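Local atomic coordinates of HTH-type transcriptional activator AmpR (Pseudomonas aeruginosa PAO1, PDB entry 5MMH), a protein that activates transcription of the beta-lactamase gene ampC by binding its promoter, and senses cell-wall-derived muropeptides through the LysR-type effector domain that makes up this chain. Residues Glu90-Leu95 with Ser168-Phe173; Ala99-His104 with Asp113-Trp118. One frame throughout, in Å; residues are numbered along the deposited sequence.

Contact 1: Glu90-Leu95 with Ser168-Phe173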
loop_
_atom_site.group_PDB
_atom_site.type_symbol
_atom_site.label_atom_id
_atom_site.label_comp_id
_atom_site.label_asym_id
_atom_site.label_seq_id
_atom_site.Cartn_x
_atom_site.Cartn_y
_atom_site.Cartn_z
ATOM N N GLU A 90 -20.003 7.079 6.982
ATOM C CA GLU A 90 -19.986 8.531 7.113
ATOM C C GLU A 90 -20.306 9.199 5.782
ATOM O O GLU A 90 -21.353 9.841 5.636
ATOM C CB GLU A 90 -18.604 8.963 7.629
ATOM C CG GLU A 90 -18.533 10.212 8.506
ATOM C CD GLU A 90 -18.476 11.497 7.708
ATOM O OE1 GLU A 90 -19.539 12.137 7.544
ATOM O OE2 GLU A 90 -17.368 11.865 7.253
ATOM N N VAL A 91 -19.431 9.009 4.790
ATOM C CA VAL A 91 -19.616 9.667 3.502
ATOM C C VAL A 91 -20.741 9.015 2.712
ATOM O O VAL A 91 -21.455 9.700 1.973
ATOM C CB VAL A 91 -18.291 9.675 2.718
ATOM C CG1 VAL A 91 -18.542 9.718 1.222
ATOM C CG2 VAL A 91 -17.437 10.861 3.141
ATOM N N ALA A 92 -20.939 7.701 2.863
ATOM C CA ALA A 92 -21.934 7.000 2.044
ATOM C C ALA A 92 -23.342 7.540 2.278
ATOM O O ALA A 92 -24.121 7.694 1.329
ATOM C CB ALA A 92 -21.895 5.497 2.321
ATOM N N ALA A 93 -23.680 7.841 3.538
ATOM C CA ALA A 93 -25.000 8.381 3.854
ATOM C C ALA A 93 -25.268 9.686 3.108
ATOM O O ALA A 93 -26.394 9.933 2.656
ATOM C CB ALA A 93 -25.126 8.593 5.362
ATOM N N GLN A 94 -24.239 10.524 2.953
ATOM C CA GLN A 94 -24.377 11.841 2.343
ATOM C C GLN A 94 -24.539 11.800 0.827
ATOM O O GLN A 94 -24.795 12.848 0.225
ATOM C CB GLN A 94 -23.162 12.700 2.711
ATOM C CG GLN A 94 -23.013 12.938 4.214
ATOM C CD GLN A 94 -21.609 13.365 4.614
ATOM O OE1 GLN A 94 -21.099 14.386 4.152
ATOM N NE2 GLN A 94 -20.982 12.584 5.489
ATOM N N LEU A 95 -24.398 10.638 0.193
ATOM C CA LEU A 95 -24.514 10.526 -1.255
ATOM C C LEU A 95 -25.886 9.978 -1.629
ATOM O O LEU A 95 -26.309 8.940 -1.106
ATOM C CB LEU A 95 -23.418 9.623 -1.825
ATOM C CG LEU A 95 -21.977 10.117 -1.809
ATOM C CD1 LEU A 95 -21.057 8.927 -1.804
ATOM C CD2 LEU A 95 -21.693 11.007 -3.017
ATOM N N SER A 168 -17.185 -2.646 7.054
ATOM C CA SER A 168 -16.259 -1.579 7.413
ATOM C C SER A 168 -16.111 -0.537 6.306
ATOM O O SER A 168 -15.720 0.595 6.606
ATOM C CB SER A 168 -14.899 -2.168 7.809
ATOM O OG SER A 168 -14.150 -2.592 6.686
ATOM N N ILE A 169 -16.429 -0.872 5.046
ATOM C CA ILE A 169 -16.612 0.142 4.010
ATOM C C ILE A 169 -17.823 -0.207 3.154
ATOM O O ILE A 169 -18.313 -1.340 3.146
ATOM C CB ILE A 169 -15.383 0.350 3.095
ATOM C CG1 ILE A 169 -15.189 -0.838 2.180
ATOM C CG2 ILE A 169 -14.112 0.660 3.893
ATOM C CD1 ILE A 169 -14.896 -0.381 0.783
ATOM N N ARG A 170 -18.297 0.790 2.410
ATOM C CA ARG A 170 -19.577 0.705 1.736
ATOM C C ARG A 170 -19.423 0.965 0.247
ATOM O O ARG A 170 -18.537 1.700 -0.195
ATOM C CB ARG A 170 -20.597 1.688 2.341
ATOM C CG ARG A 170 -20.923 1.384 3.806
ATOM C CD ARG A 170 -22.363 1.734 4.207
ATOM N NE ARG A 170 -23.333 0.778 3.677
ATOM C CZ ARG A 170 -24.137 1.011 2.641
ATOM N NH1 ARG A 170 -24.110 2.189 2.021
ATOM N NH2 ARG A 170 -24.980 0.068 2.228
ATOM N N ARG A 171 -20.304 0.334 -0.519
ATOM C CA ARG A 171 -20.460 0.578 -1.947
ATOM C C ARG A 171 -21.744 1.367 -2.163
ATOM O O ARG A 171 -22.839 0.791 -2.088
ATOM C CB ARG A 171 -20.515 -0.748 -2.709
ATOM C CG ARG A 171 -20.634 -0.588 -4.214
ATOM C CD ARG A 171 -20.594 -1.936 -4.894
ATOM N NE ARG A 171 -20.735 -1.802 -6.335
ATOM C CZ ARG A 171 -20.333 -2.725 -7.197
ATOM N NH1 ARG A 171 -19.769 -3.843 -6.755
ATOM N NH2 ARG A 171 -20.482 -2.522 -8.498
ATOM N N PRO A 172 -21.675 2.680 -2.414
ATOM C CA PRO A 172 -22.911 3.473 -2.506
ATOM C C PRO A 172 -23.669 3.360 -3.818
ATOM O O PRO A 172 -24.880 3.621 -3.813
ATOM C CB PRO A 172 -22.422 4.917 -2.294
ATOM C CG PRO A 172 -20.955 4.881 -2.596
ATOM C CD PRO A 172 -20.489 3.526 -2.185
ATOM N N PHE A 173 -23.022 3.009 -4.933
ATOM C CA PHE A 173 -23.702 2.928 -6.224
ATOM C C PHE A 173 -23.435 1.588 -6.899
ATOM O O PHE A 173 -22.451 0.898 -6.609
ATOM C CB PHE A 173 -23.270 4.051 -7.172
ATOM C CG PHE A 173 -23.276 5.411 -6.538
ATOM C CD1 PHE A 173 -24.473 6.039 -6.214
ATOM C CD2 PHE A 173 -22.085 6.061 -6.256
ATOM C CE1 PHE A 173 -24.479 7.300 -5.631
ATOM C CE2 PHE A 173 -22.081 7.321 -5.667
ATOM C CZ PHE A 173 -23.279 7.941 -5.353
HETATM O O HOH W 1 -26.204 5.969 -2.432
#

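Contact 2: Ala99-His104 with Asp113-Trp118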
loop_
_atom_site.group_PDB
_atom_site.type_symbol
_atom_site.label_atom_id
_atom_site.label_comp_id
_atom_site.label_asym_id
_atom_site.label_seq_id
_atom_site.Cartn_x
_atom_site.Cartn_y
_atom_site.Cartn_z
ATOM N N ALA A 99 -24.003 12.506 -8.844
ATOM C CA ALA A 99 -23.689 13.922 -9.034
ATOM C C ALA A 99 -23.165 14.565 -7.753
ATOM O O ALA A 99 -22.363 15.506 -7.817
ATOM C CB ALA A 99 -24.920 14.667 -9.549
ATOM N N ASP A 100 -23.592 14.059 -6.588
ATOM C CA ASP A 100 -23.075 14.522 -5.302
ATOM C C ASP A 100 -21.575 14.295 -5.132
ATOM O O ASP A 100 -20.976 14.856 -4.206
ATOM C CB ASP A 100 -23.805 13.817 -4.153
ATOM C CG ASP A 100 -25.272 14.192 -4.061
ATOM O OD1 ASP A 100 -26.050 13.381 -3.516
ATOM O OD2 ASP A 100 -25.642 15.301 -4.503
ATOM N N LEU A 101 -20.957 13.466 -5.973
ATOM C CA LEU A 101 -19.570 13.084 -5.736
ATOM C C LEU A 101 -18.621 14.269 -5.839
ATOM O O LEU A 101 -17.554 14.252 -5.216
ATOM C CB LEU A 101 -19.145 12.000 -6.717
ATOM C CG LEU A 101 -19.653 10.605 -6.391
ATOM C CD1 LEU A 101 -19.434 9.736 -7.609
ATOM C CD2 LEU A 101 -18.918 10.051 -5.187
ATOM N N LEU A 102 -18.974 15.300 -6.614
ATOM C CA LEU A 102 -18.047 16.420 -6.760
ATOM C C LEU A 102 -17.985 17.310 -5.521
ATOM O O LEU A 102 -17.174 18.244 -5.489
ATOM C CB LEU A 102 -18.397 17.247 -8.002
ATOM C CG LEU A 102 -18.095 16.586 -9.358
ATOM C CD1 LEU A 102 -18.465 17.514 -10.499
ATOM C CD2 LEU A 102 -16.634 16.147 -9.490
ATOM N N GLN A 103 -18.798 17.032 -4.501
ATOM C CA GLN A 103 -18.705 17.680 -3.197
ATOM C C GLN A 103 -17.674 17.034 -2.284
ATOM O O GLN A 103 -17.537 17.460 -1.129
ATOM C CB GLN A 103 -20.057 17.646 -2.481
ATOM C CG GLN A 103 -21.172 18.395 -3.167
ATOM C CD GLN A 103 -22.493 18.164 -2.475
ATOM O OE1 GLN A 103 -22.549 18.073 -1.245
ATOM N NE2 GLN A 103 -23.565 18.044 -3.257
ATOM N N HIS A 104 -16.983 16.007 -2.753
ATOM C CA HIS A 104 -16.034 15.267 -1.946
ATOM C C HIS A 104 -14.696 15.225 -2.663
ATOM O O HIS A 104 -14.614 15.359 -3.886
ATOM C CB HIS A 104 -16.517 13.830 -1.672
ATOM C CG HIS A 104 -17.713 13.746 -0.774
ATOM N ND1 HIS A 104 -19.004 13.915 -1.230
ATOM C CD2 HIS A 104 -17.811 13.517 0.558
ATOM C CE1 HIS A 104 -19.844 13.797 -0.217
ATOM N NE2 HIS A 104 -19.146 13.554 0.878
ATOM N N ASP A 113 -7.567 8.357 -16.223
ATOM C CA ASP A 113 -8.852 8.343 -16.903
ATOM C C ASP A 113 -9.884 7.444 -16.229
ATOM O O ASP A 113 -10.936 7.188 -16.812
ATOM C CB ASP A 113 -8.670 7.942 -18.372
ATOM C CG ASP A 113 -8.157 9.097 -19.233
ATOM O OD1 ASP A 113 -7.016 9.011 -19.739
ATOM O OD2 ASP A 113 -8.888 10.105 -19.382
ATOM N N GLU A 114 -9.631 6.990 -15.009
ATOM C CA GLU A 114 -10.574 6.079 -14.377
ATOM C C GLU A 114 -11.835 6.812 -13.931
ATOM O O GLU A 114 -12.954 6.340 -14.169
ATOM C CB GLU A 114 -9.905 5.377 -13.203
ATOM C CG GLU A 114 -8.707 4.516 -13.602
ATOM C CD GLU A 114 -8.115 3.740 -12.415
ATOM O OE1 GLU A 114 -8.395 4.115 -11.255
ATOM O OE2 GLU A 114 -7.383 2.746 -12.635
ATOM N N TRP A 115 -11.679 7.973 -13.286
ATOM C CA TRP A 115 -12.851 8.737 -12.855
ATOM C C TRP A 115 -13.706 9.244 -14.011
ATOM O O TRP A 115 -14.940 9.112 -13.931
ATOM C CB TRP A 115 -12.430 9.897 -11.945
ATOM C CG TRP A 115 -12.293 9.498 -10.531
ATOM C CD1 TRP A 115 -11.140 9.289 -9.863
ATOM C CD2 TRP A 115 -13.355 9.226 -9.611
ATOM N NE1 TRP A 115 -11.407 8.905 -8.573
ATOM C CE2 TRP A 115 -12.762 8.864 -8.392
ATOM C CE3 TRP A 115 -14.753 9.251 -9.701
ATOM C CZ2 TRP A 115 -13.510 8.536 -7.263
ATOM C CZ3 TRP A 115 -15.497 8.910 -8.582
ATOM C CH2 TRP A 115 -14.871 8.565 -7.377
ATOM N N PRO A 116 -13.159 9.867 -15.065
ATOM C CA PRO A 116 -14.029 10.208 -16.204
ATOM C C PRO A 116 -14.675 8.985 -16.829
ATOM O O PRO A 116 -15.857 9.037 -17.187
ATOM C CB PRO A 116 -13.087 10.934 -17.180
ATOM C CG PRO A 116 -11.718 10.696 -16.685
ATOM C CD PRO A 116 -11.820 10.461 -15.212
ATOM N N LEU A 117 -13.955 7.869 -16.933
ATOM C CA LEU A 117 -14.572 6.660 -17.480
ATOM C C LEU A 117 -15.740 6.208 -16.627
ATOM O O LEU A 117 -16.785 5.815 -17.155
ATOM C CB LEU A 117 -13.543 5.541 -17.604
ATOM C CG LEU A 117 -12.729 5.588 -18.900
ATOM C CD1 LEU A 117 -11.657 4.514 -18.932
ATOM C CD2 LEU A 117 -13.665 5.450 -20.092
ATOM N N TRP A 118 -15.593 6.278 -15.299
ATOM C CA TRP A 118 -16.665 5.815 -14.430
ATOM C C TRP A 118 -17.870 6.741 -14.489
ATOM O O TRP A 118 -19.013 6.270 -14.494
ATOM C CB TRP A 118 -16.179 5.696 -12.995
ATOM C CG TRP A 118 -17.231 5.144 -12.065
ATOM C CD1 TRP A 118 -17.417 3.834 -11.734
ATOM C CD2 TRP A 118 -18.219 5.885 -11.333
ATOM N NE1 TRP A 118 -18.454 3.709 -10.848
ATOM C CE2 TRP A 118 -18.964 4.954 -10.582
ATOM C CE3 TRP A 118 -18.540 7.246 -11.232
ATOM C CZ2 TRP A 118 -20.021 5.335 -9.754
ATOM C CZ3 TRP A 118 -19.596 7.626 -10.403
ATOM C CH2 TRP A 118 -20.316 6.677 -9.675
#

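Contact 1: Glu90-Leu95 with Ser168-Phe173
Ala92 points its methyl at Arg170. The CB of Ala92 is 4.0 Å from both CB and NH1 of Arg170. The arginine chain bends at chi2 and chi3, folds back beside the methyl and brings the edge of its guanidinium to it.

Leu95, at the turn after the helix, meets Pro172 and Phe173 with different parts of its side chain. Leu95 CB lies 3.9 Å from Phe173 CZ, the far end of the ring, and Leu95 CD1 lies 4.1 Å from Pro172 CG. The leucine and the phenylalanine cross at about a right angle. Phe173 has CG beside its own backbone N (chi1 -48°), and this brings the ring back over Pro172, whose CB sits over the centre of one face. Proline, ring and leucine thus form one apolar cluster. A water ties the backbones together beside it, donating to Leu95 O and to Pro172 O.

Within the periplasmic-binding-protein-like fold of the LysR-type effector domain, the contact joins helix 89-93 to the loop between helix 161-165 and strand 181-187. Strand 73-86 lies against that loop, with Pro172 on Val85, and Arg170 shares backbone hydrogen bonding with Cys87.

Contact 2: Ala99-His104 with Asp113-Trp118
Leu101 packs its CD1 methyl against the six-membered ring of Trp118. The CD1 of Leu101 is 3.5 Å from Trp118 CZ3 and 3.8 Å from Trp118 CH2, so it sits by the CZ3-CH2 bond at the outer end of the benzo ring. The two side chains cross at about a right angle. The approach is oblique to the ring plane.

The same methyl also reaches Trp115. Here Leu101 CD1 is 4.1 Å from Trp115 CZ3 and comes in at the ring edge, near its plane. One branch of a single leucine therefore serves both indoles. The backbones stay well apart, with 10.7 Å between Leu101 CA and Trp115 CA. Long side chains bridge that distance, and the buried surface is small, 104 Å² in all.

The tryptophans start one helical turn apart and use different first torsions. Trp118 has CG anti to its backbone N (chi1 -177°), whereas Trp115 has chi1 -85°. Both nevertheless bring their benzo ends to the leucine.

The polar ends of the indoles are satisfied elsewhere. Trp115 NE1 bonds to Leu107 O, and Trp118 NE1 bonds to Thr175 O. These bonds help to fix how each ring is turned. All three touching residues are buried, and the contact between them is wholly apolar.

Leu101 belongs to the 3-10 turn that comes before strand 106-109. The tryptophans belong to helix 114-121, which follows that strand and precedes its parallel partner, strand 133-136. The contact thus closes a short strand-containing loop. Both tryptophans also touch Val85 of strand 73-86 and Leu154 of strand 153-156. Trp115 also rests on Leu106 and Arg108 of strand 106-109. Through the two tryptophans the helix packs on strands 73-86, 153-156 and 106-109.

How the contacts relate
Contact 2 is nested along the chain inside the loop closed by contact 1. Segment 90-95 comes first, then 99-104 and 113-118, and 168-173 comes last. The centres are 14 Å apart, on the same side of the chain's centre, and the two contacts touch. Leu95 CD2 packs on Leu101 CD2 at 3.7 Å, and Phe173 CD2 packs on Trp118 CH2 at 3.9 Å. The apolar side chains of the two contacts thus run into one another. Contact 2 is the buried part, and contact 1 reaches toward the surface. Together they join helix 89-93, the 3-10 turn, helix 114-121 and the loop before strand 181-187 within the effector domain, which recognises muropeptides.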